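Local structure of PelD (Pseudomonas aeruginosa, 4EU0) at residues A[161-166]-A[215-220]; A[184-189]-A[267-272]; A[190-195]-A[263-268]. The protein probably acts as a cyclic-di-GMP effector involved in pellicle formation, this chain holding its GAF domain and a GGDEF-like domain that carries bound cyclic-di-GMP. All blocks are in the same frame, centred on the assembly; numbering follows the deposited sequence.

Contact 1 of 3, residues A[161-166]-A[215-220]; sequences DIDAQR and QLRLRN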
loop_
_atom_site.group_PDB
_atom_site.type_symbol
_atom_site.label_atom_id
_atom_site.label_comp_id
_atom_site.label_asym_id
_atom_site.label_seq_id
_atom_site.Cartn_x
_atom_site.Cartn_y
_atom_site.Cartn_z
ATOM N N ASP A 161 -0.737 -8.724 16.161
ATOM C CA ASP A 161 -2.106 -8.243 15.954
ATOM C C ASP A 161 -2.320 -7.840 14.492
ATOM O O ASP A 161 -1.382 -7.408 13.818
ATOM C CB ASP A 161 -2.394 -7.044 16.862
ATOM C CG ASP A 161 -3.865 -6.644 16.867
ATOM O OD1 ASP A 161 -4.675 -7.348 17.511
ATOM O OD2 ASP A 161 -4.213 -5.622 16.237
ATOM N N ILE A 162 -3.550 -7.990 14.006
ATOM C CA ILE A 162 -3.889 -7.579 12.637
ATOM C C ILE A 162 -3.472 -6.127 12.339
ATOM O O ILE A 162 -2.885 -5.855 11.299
ATOM C CB ILE A 162 -5.391 -7.832 12.289
ATOM C CG1 ILE A 162 -5.719 -7.328 10.870
ATOM C CG2 ILE A 162 -6.325 -7.222 13.350
ATOM C CD1 ILE A 162 -7.004 -7.916 10.271
ATOM N N ASP A 163 -3.739 -5.212 13.267
ATOM C CA ASP A 163 -3.384 -3.808 13.041
ATOM C C ASP A 163 -1.873 -3.625 12.885
ATOM O O ASP A 163 -1.433 -2.833 12.055
ATOM C CB ASP A 163 -3.945 -2.896 14.142
ATOM C CG ASP A 163 -5.458 -2.950 14.230
ATOM O OD1 ASP A 163 -6.125 -3.029 13.173
ATOM O OD2 ASP A 163 -5.988 -2.935 15.367
ATOM N N ALA A 164 -1.090 -4.381 13.656
ATOM C CA ALA A 164 0.367 -4.332 13.539
ATOM C C ALA A 164 0.855 -4.917 12.204
ATOM O O ALA A 164 1.738 -4.357 11.571
ATOM C CB ALA A 164 1.043 -5.025 14.727
ATOM N N GLN A 165 0.268 -6.030 11.776
ATOM C CA GLN A 165 0.634 -6.618 10.489
ATOM C C GLN A 165 0.308 -5.683 9.328
ATOM O O GLN A 165 1.117 -5.497 8.414
ATOM C CB GLN A 165 -0.075 -7.955 10.283
ATOM C CG GLN A 165 0.204 -8.986 11.331
ATOM C CD GLN A 165 -0.377 -10.312 10.929
ATOM O OE1 GLN A 165 -0.273 -10.706 9.766
ATOM N NE2 GLN A 165 -1.005 -11.002 11.871
ATOM N N ARG A 166 -0.885 -5.092 9.370
ATOM C CA ARG A 166 -1.333 -4.193 8.320
ATOM C C ARG A 166 -0.427 -2.961 8.250
ATOM O O ARG A 166 -0.026 -2.543 7.166
ATOM C CB ARG A 166 -2.773 -3.756 8.565
ATOM C CG ARG A 166 -3.390 -2.989 7.395
ATOM C CD ARG A 166 -4.727 -2.375 7.768
ATOM N NE ARG A 166 -5.802 -3.362 7.879
ATOM C CZ ARG A 166 -6.347 -3.759 9.027
ATOM N NH1 ARG A 166 -5.917 -3.273 10.185
ATOM N NH2 ARG A 166 -7.328 -4.649 9.015
ATOM N N GLN A 215 -3.038 2.963 11.382
ATOM C CA GLN A 215 -2.551 3.453 12.660
ATOM C C GLN A 215 -1.996 2.352 13.534
ATOM O O GLN A 215 -2.422 1.196 13.445
ATOM C CB GLN A 215 -3.687 4.139 13.427
ATOM C CG GLN A 215 -4.389 5.232 12.661
ATOM C CD GLN A 215 -5.473 5.868 13.495
ATOM O OE1 GLN A 215 -5.943 5.268 14.463
ATOM N NE2 GLN A 215 -5.863 7.086 13.141
ATOM N N LEU A 216 -1.075 2.740 14.412
ATOM C CA LEU A 216 -0.537 1.873 15.449
ATOM C C LEU A 216 -0.624 2.571 16.799
ATOM O O LEU A 216 -0.172 3.711 16.950
ATOM C CB LEU A 216 0.930 1.529 15.176
ATOM C CG LEU A 216 1.382 0.195 14.596
ATOM C CD1 LEU A 216 2.834 -0.076 14.996
ATOM C CD2 LEU A 216 0.483 -0.953 15.041
ATOM N N ARG A 217 -1.203 1.878 17.774
ATOM C CA ARG A 217 -1.324 2.390 19.137
ATOM C C ARG A 217 -0.217 1.766 19.974
ATOM O O ARG A 217 -0.183 0.540 20.159
ATOM C CB ARG A 217 -2.700 2.040 19.719
ATOM C CG ARG A 217 -3.873 2.418 18.811
ATOM C CD ARG A 217 -5.152 1.624 19.114
ATOM N NE ARG A 217 -4.965 0.174 18.993
ATOM C CZ ARG A 217 -5.949 -0.723 19.009
ATOM N NH1 ARG A 217 -7.215 -0.335 19.116
ATOM N NH2 ARG A 217 -5.667 -2.017 18.905
ATOM N N LEU A 218 0.695 2.605 20.461
ATOM C CA LEU A 218 1.888 2.125 21.154
ATOM C C LEU A 218 2.138 2.893 22.439
ATOM O O LEU A 218 1.551 3.949 22.669
ATOM C CB LEU A 218 3.119 2.265 20.241
ATOM C CG LEU A 218 3.116 1.531 18.895
ATOM C CD1 LEU A 218 4.300 1.965 18.067
ATOM C CD2 LEU A 218 3.114 0.024 19.090
ATOM N N ARG A 219 3.004 2.337 23.282
ATOM C CA ARG A 219 3.551 3.057 24.423
ATOM C C ARG A 219 5.052 3.182 24.206
ATOM O O ARG A 219 5.714 2.190 23.933
ATOM C CB ARG A 219 3.264 2.305 25.727
ATOM C CG ARG A 219 1.789 2.269 26.111
ATOM C CD ARG A 219 1.386 3.549 26.840
ATOM N NE ARG A 219 -0.000 3.513 27.309
ATOM C CZ ARG A 219 -0.482 4.285 28.278
ATOM N NH1 ARG A 219 0.311 5.149 28.903
ATOM N NH2 ARG A 219 -1.759 4.186 28.632
ATOM N N ASN A 220 5.592 4.391 24.319
ATOM C CA ASN A 220 7.038 4.561 24.144
ATOM C C ASN A 220 7.848 4.275 25.415
ATOM O O ASN A 220 7.287 3.879 26.443
ATOM C CB ASN A 220 7.381 5.926 23.517
ATOM C CG ASN A 220 7.233 7.101 24.479
ATOM O OD1 ASN A 220 6.982 6.944 25.680
ATOM N ND2 ASN A 220 7.392 8.305 23.939
HETATM O O HOH W 1 -2.866 -0.790 11.272
#
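Ala-164 and Leu-216 meet where the first turn of helix 162-181 passes beside strand 214-219, an outermost strand of the antiparallel sheet in the GGDEF-like domain. The axes of 162-166 and 215-219 approach to 8.0 Å, and this closeness suits alanine: its small side chain lets Leu-216 CD2 come within 3.7 Å of Ala-164 CA, with CB of the alanine beside the same methyl. Leu-216 is buried, so a branched apolar residue fits here, and its CD2 also lies near the carbonyl oxygen of Asp-163. This is the close-packed side of the contact.

The other side is polar and looser. No direct hydrogen bond joins the two segments; instead a water lies 2.6 Å from Asp-163 O and 3.0 Å from Gln-215 O and bridges the two carbonyls. Farther out, exposed Arg-217 extends NH2 to 3.7 Å from Asp-163 OD2. That salt bridge is long, the oxygen lies well out of the guanidinium plane, and the two planar groups stand 84° apart, so attraction of charge acts without an N-H aimed at the oxygen. Asp-161 suits the N-cap position: its OD2 accepts from Asp-163 N, which meets it from above the carboxylate plane.

Asp-163 CG is anti to its carbonyl carbon (chi1 -60°), where the carboxylate can serve both arginines. The firmer bond lies within the helix: Arg-166 NH1 donates to the anti lone pair of Asp-163 OD1 at 3.0 Å, with that oxygen almost exactly in the guanidinium plane.

Contact 2 of 3, residues A[184-189]-A[267-272]; sequences PACLYA and IRQYEL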
loop_
_atom_site.group_PDB
_atom_site.type_symbol
_atom_site.label_atom_id
_atom_site.label_comp_id
_atom_site.label_asym_id
_atom_site.label_seq_id
_atom_site.Cartn_x
_atom_site.Cartn_y
_atom_site.Cartn_z
ATOM N N PRO A 184 4.626 10.036 -2.886
ATOM C CA PRO A 184 4.661 10.607 -1.543
ATOM C C PRO A 184 3.845 9.838 -0.510
ATOM O O PRO A 184 2.829 9.219 -0.836
ATOM C CB PRO A 184 4.080 12.015 -1.752
ATOM C CG PRO A 184 3.122 11.851 -2.890
ATOM C CD PRO A 184 3.730 10.793 -3.786
ATOM N N ALA A 185 4.325 9.865 0.731
ATOM C CA ALA A 185 3.559 9.392 1.878
ATOM C C ALA A 185 4.075 10.122 3.104
ATOM O O ALA A 185 5.186 10.652 3.085
ATOM C CB ALA A 185 3.720 7.884 2.054
ATOM N N CYS A 186 3.270 10.143 4.167
ATOM C CA CYS A 186 3.639 10.827 5.396
ATOM C C CYS A 186 3.393 9.918 6.586
ATOM O O CYS A 186 2.364 9.238 6.637
ATOM C CB CYS A 186 2.786 12.084 5.565
ATOM S SG CYS A 186 3.426 13.246 6.781
ATOM N N LEU A 187 4.333 9.917 7.526
ATOM C CA LEU A 187 4.135 9.304 8.832
ATOM C C LEU A 187 3.964 10.399 9.873
ATOM O O LEU A 187 4.806 11.295 9.976
ATOM C CB LEU A 187 5.354 8.470 9.248
ATOM C CG LEU A 187 5.344 6.951 9.364
ATOM C CD1 LEU A 187 6.672 6.495 10.011
ATOM C CD2 LEU A 187 4.131 6.404 10.128
ATOM N N TYR A 188 2.884 10.328 10.642
ATOM C CA TYR A 188 2.744 11.184 11.807
ATOM C C TYR A 188 2.860 10.346 13.063
ATOM O O TYR A 188 2.333 9.234 13.129
ATOM C CB TYR A 188 1.382 11.869 11.819
ATOM C CG TYR A 188 1.271 13.090 10.928
ATOM C CD1 TYR A 188 1.770 14.316 11.342
ATOM C CD2 TYR A 188 0.619 13.024 9.691
ATOM C CE1 TYR A 188 1.659 15.456 10.530
ATOM C CE2 TYR A 188 0.501 14.159 8.867
ATOM C CZ TYR A 188 1.023 15.364 9.299
ATOM O OH TYR A 188 0.914 16.493 8.527
ATOM N N ALA A 189 3.533 10.899 14.062
ATOM C CA ALA A 189 3.530 10.301 15.394
ATOM C C ALA A 189 2.946 11.318 16.344
ATOM O O ALA A 189 3.483 12.422 16.470
ATOM C CB ALA A 189 4.930 9.931 15.807
ATOM N N ILE A 267 3.407 16.685 18.162
ATOM C CA ILE A 267 3.326 16.171 16.784
ATOM C C ILE A 267 4.719 16.034 16.167
ATOM O O ILE A 267 5.511 16.970 16.194
ATOM C CB ILE A 267 2.495 17.111 15.868
ATOM C CG1 ILE A 267 1.099 17.355 16.450
ATOM C CG2 ILE A 267 2.402 16.548 14.437
ATOM C CD1 ILE A 267 0.476 18.666 15.951
ATOM N N ARG A 268 4.998 14.857 15.617
ATOM C CA ARG A 268 6.240 14.602 14.914
ATOM C C ARG A 268 5.859 14.047 13.559
ATOM O O ARG A 268 5.006 13.178 13.463
ATOM C CB ARG A 268 7.095 13.587 15.688
ATOM C CG ARG A 268 7.551 14.049 17.078
ATOM C CD ARG A 268 7.603 12.848 18.057
ATOM N NE ARG A 268 7.981 13.201 19.436
ATOM C CZ ARG A 268 9.134 13.779 19.760
ATOM N NH1 ARG A 268 10.000 14.084 18.810
ATOM N NH2 ARG A 268 9.425 14.068 21.025
ATOM N N GLN A 269 6.477 14.570 12.509
ATOM C CA GLN A 269 6.119 14.214 11.139
ATOM C C GLN A 269 7.348 13.717 10.400
ATOM O O GLN A 269 8.442 14.252 10.575
ATOM C CB GLN A 269 5.533 15.447 10.440
ATOM C CG GLN A 269 5.009 15.223 9.037
ATOM C CD GLN A 269 4.430 16.492 8.404
ATOM O OE1 GLN A 269 4.115 17.467 9.084
ATOM N NE2 GLN A 269 4.271 16.463 7.092
ATOM N N TYR A 270 7.164 12.682 9.588
ATOM C CA TYR A 270 8.223 12.154 8.743
ATOM C C TYR A 270 7.684 11.977 7.328
ATOM O O TYR A 270 6.788 11.164 7.098
ATOM C CB TYR A 270 8.725 10.818 9.307
ATOM C CG TYR A 270 9.860 10.197 8.526
ATOM C CD1 TYR A 270 11.186 10.453 8.868
ATOM C CD2 TYR A 270 9.606 9.354 7.449
ATOM C CE1 TYR A 270 12.229 9.881 8.160
ATOM C CE2 TYR A 270 10.647 8.775 6.727
ATOM C CZ TYR A 270 11.952 9.051 7.089
ATOM O OH TYR A 270 12.990 8.489 6.380
ATOM N N GLU A 271 8.234 12.731 6.376
ATOM C CA GLU A 271 7.808 12.594 4.978
ATOM C C GLU A 271 8.671 11.556 4.287
ATOM O O GLU A 271 9.901 11.670 4.280
ATOM C CB GLU A 271 7.897 13.929 4.233
ATOM C CG GLU A 271 6.771 14.912 4.549
ATOM C CD GLU A 271 6.695 16.051 3.544
ATOM O OE1 GLU A 271 7.369 15.964 2.496
ATOM O OE2 GLU A 271 5.961 17.030 3.790
ATOM N N LEU A 272 8.031 10.535 3.722
ATOM C CA LEU A 272 8.757 9.463 3.044
ATOM C C LEU A 272 9.290 10.006 1.731
ATOM O O LEU A 272 8.567 10.672 0.992
ATOM C CB LEU A 272 7.854 8.243 2.804
ATOM C CG LEU A 272 7.630 7.276 3.973
ATOM C CD1 LEU A 272 6.759 7.875 5.085
ATOM C CD2 LEU A 272 7.003 5.983 3.473
HETATM O O HOH W 2 6.531 12.317 0.764
#
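Tyr-188 and Gln-269 lie side by side on neighbouring antiparallel strands, 185-192 and 265-272, in the sheet of the GGDEF-like domain. They form a non-hydrogen-bonded pair, and their side chains point the same way. Gln-269 CG is anti to the backbone N (chi1 -175°), which brings it over one face of the tyrosine ring as a CH-pi contact, 4.1 Å from the centroid. The glutamine amide is turned 39° from the ring plane. At the ring edge Ile-267 adds CG2, 3.9 Å from Tyr-188 CD1, so a flat aromatic residue is lined by aliphatic carbon on its face and its rim. The Tyr-188 ring also meets that of Tyr-242, a residue of the cyclic-di-GMP pocket. The polar ends look beyond the pair to helix 236-253: Tyr-188 OH bonds to Ser-239 O, and Gln-269 NE2 to Gln-240 OE1. Cys-186 shares this face, its compact SG fitting against Gln-269 CG at 3.4 Å.

On the reverse face Leu-187 and Tyr-270 pack CB against CB, while Tyr-270 CG, anti to its backbone N, starts the ring away from the leucine toward Phe-284 of helix 280-288. Ala-185, with only CB to offer, meets Leu-272 CD2.

Paired backbone bonds link Leu-187 with Tyr-270 and Ala-189 with Arg-268. Beside Ala-185 and Leu-272 a water donates to Leu-272 O at 2.6 Å and, at 3.2 Å, to Ala-185 O.

Contact 3 of 3, residues A[190-195]-A[263-268]; sequences FELTDA and LGVRIR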
loop_
_atom_site.group_PDB
_atom_site.type_symbol
_atom_site.label_atom_id
_atom_site.label_comp_id
_atom_site.label_asym_id
_atom_site.label_seq_id
_atom_site.Cartn_x
_atom_site.Cartn_y
_atom_site.Cartn_z
ATOM N N PHE A 190 1.848 10.959 17.005
ATOM C CA PHE A 190 1.257 11.824 18.016
ATOM C C PHE A 190 1.645 11.301 19.383
ATOM O O PHE A 190 1.187 10.236 19.797
ATOM C CB PHE A 190 -0.267 11.899 17.856
ATOM C CG PHE A 190 -0.713 12.424 16.522
ATOM C CD1 PHE A 190 -0.837 13.789 16.308
ATOM C CD2 PHE A 190 -1.039 11.556 15.483
ATOM C CE1 PHE A 190 -1.240 14.296 15.068
ATOM C CE2 PHE A 190 -1.464 12.049 14.238
ATOM C CZ PHE A 190 -1.566 13.413 14.030
ATOM N N GLU A 191 2.528 12.028 20.066
ATOM C CA GLU A 191 2.966 11.636 21.393
ATOM C C GLU A 191 2.101 12.352 22.417
ATOM O O GLU A 191 2.002 13.575 22.407
ATOM C CB GLU A 191 4.441 11.981 21.597
ATOM C CG GLU A 191 4.977 11.544 22.955
ATOM C CD GLU A 191 6.369 12.075 23.258
ATOM O OE1 GLU A 191 6.884 12.931 22.504
ATOM O OE2 GLU A 191 6.944 11.631 24.276
ATOM N N LEU A 192 1.452 11.580 23.281
ATOM C CA LEU A 192 0.476 12.144 24.200
ATOM C C LEU A 192 1.096 12.276 25.584
ATOM O O LEU A 192 1.208 11.300 26.329
ATOM C CB LEU A 192 -0.808 11.302 24.210
ATOM C CG LEU A 192 -1.330 10.916 22.813
ATOM C CD1 LEU A 192 -2.659 10.164 22.923
ATOM C CD2 LEU A 192 -1.480 12.114 21.898
ATOM N N THR A 193 1.496 13.500 25.915
ATOM C CA THR A 193 2.344 13.754 27.076
ATOM C C THR A 193 1.576 14.078 28.350
ATOM O O THR A 193 2.166 14.144 29.431
ATOM C CB THR A 193 3.356 14.886 26.789
ATOM O OG1 THR A 193 2.660 16.129 26.634
ATOM C CG2 THR A 193 4.140 14.586 25.527
ATOM N N ASP A 194 0.274 14.327 28.220
ATOM C CA ASP A 194 -0.561 14.653 29.375
ATOM C C ASP A 194 -1.534 13.504 29.597
ATOM O O ASP A 194 -2.472 13.331 28.817
ATOM C CB ASP A 194 -1.325 15.959 29.135
ATOM C CG ASP A 194 -2.044 16.480 30.390
ATOM O OD1 ASP A 194 -2.584 15.690 31.205
ATOM O OD2 ASP A 194 -2.077 17.709 30.556
ATOM N N ALA A 195 -1.306 12.747 30.674
ATOM C CA ALA A 195 -2.073 11.530 30.981
ATOM C C ALA A 195 -3.540 11.766 31.349
ATOM O O ALA A 195 -4.332 10.813 31.387
ATOM C CB ALA A 195 -1.376 10.729 32.080
ATOM N N LEU A 263 -3.432 20.015 25.019
ATOM C CA LEU A 263 -3.913 18.737 25.559
ATOM C C LEU A 263 -2.743 17.760 25.736
ATOM O O LEU A 263 -2.939 16.578 26.041
ATOM C CB LEU A 263 -4.965 18.124 24.623
ATOM C CG LEU A 263 -6.245 18.915 24.369
ATOM C CD1 LEU A 263 -6.852 18.539 23.021
ATOM C CD2 LEU A 263 -7.245 18.668 25.488
ATOM N N GLY A 264 -1.527 18.254 25.523
ATOM C CA GLY A 264 -0.326 17.429 25.665
ATOM C C GLY A 264 0.146 16.705 24.411
ATOM O O GLY A 264 1.043 15.872 24.485
ATOM N N VAL A 265 -0.448 17.013 23.262
ATOM C CA VAL A 265 -0.078 16.325 22.029
ATOM C C VAL A 265 1.196 16.948 21.457
ATOM O O VAL A 265 1.231 18.149 21.181
ATOM C CB VAL A 265 -1.217 16.354 20.977
ATOM C CG1 VAL A 265 -0.837 15.550 19.743
ATOM C CG2 VAL A 265 -2.528 15.805 21.563
ATOM N N ARG A 266 2.234 16.128 21.304
ATOM C CA ARG A 266 3.466 16.514 20.600
ATOM C C ARG A 266 3.416 15.870 19.217
ATOM O O ARG A 266 3.352 14.648 19.112
ATOM C CB ARG A 266 4.707 16.015 21.353
ATOM C CG ARG A 266 5.105 16.835 22.577
ATOM C CD ARG A 266 6.631 16.881 22.722
ATOM N NE ARG A 266 7.270 17.237 21.454
ATOM C CZ ARG A 266 7.922 18.373 21.211
ATOM N NH1 ARG A 266 8.063 19.291 22.162
ATOM N NH2 ARG A 266 8.449 18.582 20.009
ATOM N N ILE A 267 3.407 16.685 18.162
ATOM C CA ILE A 267 3.326 16.171 16.784
ATOM C C ILE A 267 4.719 16.034 16.167
ATOM O O ILE A 267 5.511 16.970 16.194
ATOM C CB ILE A 267 2.495 17.111 15.868
ATOM C CG1 ILE A 267 1.099 17.355 16.450
ATOM C CG2 ILE A 267 2.402 16.548 14.437
ATOM C CD1 ILE A 267 0.476 18.666 15.951
ATOM N N ARG A 268 4.998 14.857 15.617
ATOM C CA ARG A 268 6.240 14.602 14.914
ATOM C C ARG A 268 5.859 14.047 13.559
ATOM O O ARG A 268 5.006 13.178 13.463
ATOM C CB ARG A 268 7.095 13.587 15.688
ATOM C CG ARG A 268 7.551 14.049 17.078
ATOM C CD ARG A 268 7.603 12.848 18.057
ATOM N NE ARG A 268 7.981 13.201 19.436
ATOM C CZ ARG A 268 9.134 13.779 19.760
ATOM N NH1 ARG A 268 10.000 14.084 18.810
ATOM N NH2 ARG A 268 9.425 14.068 21.025
HETATM O O HOH W 3 -1.828 14.002 26.071
#
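Glu-191 and Arg-266 form the hydrogen-bonded pair of this antiparallel ladder in the sheet of the GGDEF-like domain, where strand 185-192 ends and strand 265-272 begins. Glu-191 N donates to Arg-266 O at 2.9 Å, and Arg-266 N returns a nearly straight bond to Glu-191 O at 2.8 Å. Past the Leu-192 and Val-265 pair both chains leave the sheet, and Gly-264 O accepts twice from one residue: from Thr-193 N at 2.8 Å, above the carbonyl plane, and from Thr-193 OG1 at 2.7 Å. Threonine suits this place because its OG1 sits between the backbone N and carbonyl carbon (chi1 67°), turned to the same oxygen as its own N-H. Gly-264 has a positive phi of 90°, and a side chain there would run into Asp-194 CB. A water also links the two segments, accepting from Asp-194 N and donating to Leu-263 O.

Charge is concentrated on Glu-191, a buried acid. Arg-268 grips OE1 side-on, with NE at 3.3 Å and NH2 at 3.2 Å from Glu-191 OE1; the oxygen lies in the guanidinium plane, yet both nitrogens approach from one face of the carboxylate. Arg-224 pairs with OE2; with an arginine at each oxygen, the ionised form is probably favoured.

Apolar packing fills the opposite face. Val-265 CG1 meets the edge of the Phe-190 ring at 3.9 Å from CD1, Ile-267 CG1 lies near the same ring atom, and Leu-192 CD2 rests against Val-265 CG2.

This apolar face is overlaid by helix 236-253, through Tyr-242 and Leu-246 on Phe-190, and by helix 198-207, through Val-201 on Leu-192 and Val-265; Arg-268 on the other face touches helix 280-288, while strand 225-231 flanks strand 185-192.

All three contacts reach one four-stranded antiparallel sheet of the GGDEF-like domain, contact 1 joining it to helix 162-181. Contacts 2 and 3 are successive parts of a single strand pair, 185-192 with 265-272, sharing Ile-267 and Arg-268, their centres about 15 Å apart. Contact 1 sits at the other outermost strand, 214-219, about 16 Å from contact 2 and 18 Å from contact 3 between centres; it meets contact 3 where Asn-220 ND2 lies 3.4 Å from Glu-191 OE2, a weak bond. Cyclic-di-GMP lies about 7 Å from the side chain of Cys-186, 8 Å from that of Gln-215 and 9 Å from that of Phe-190.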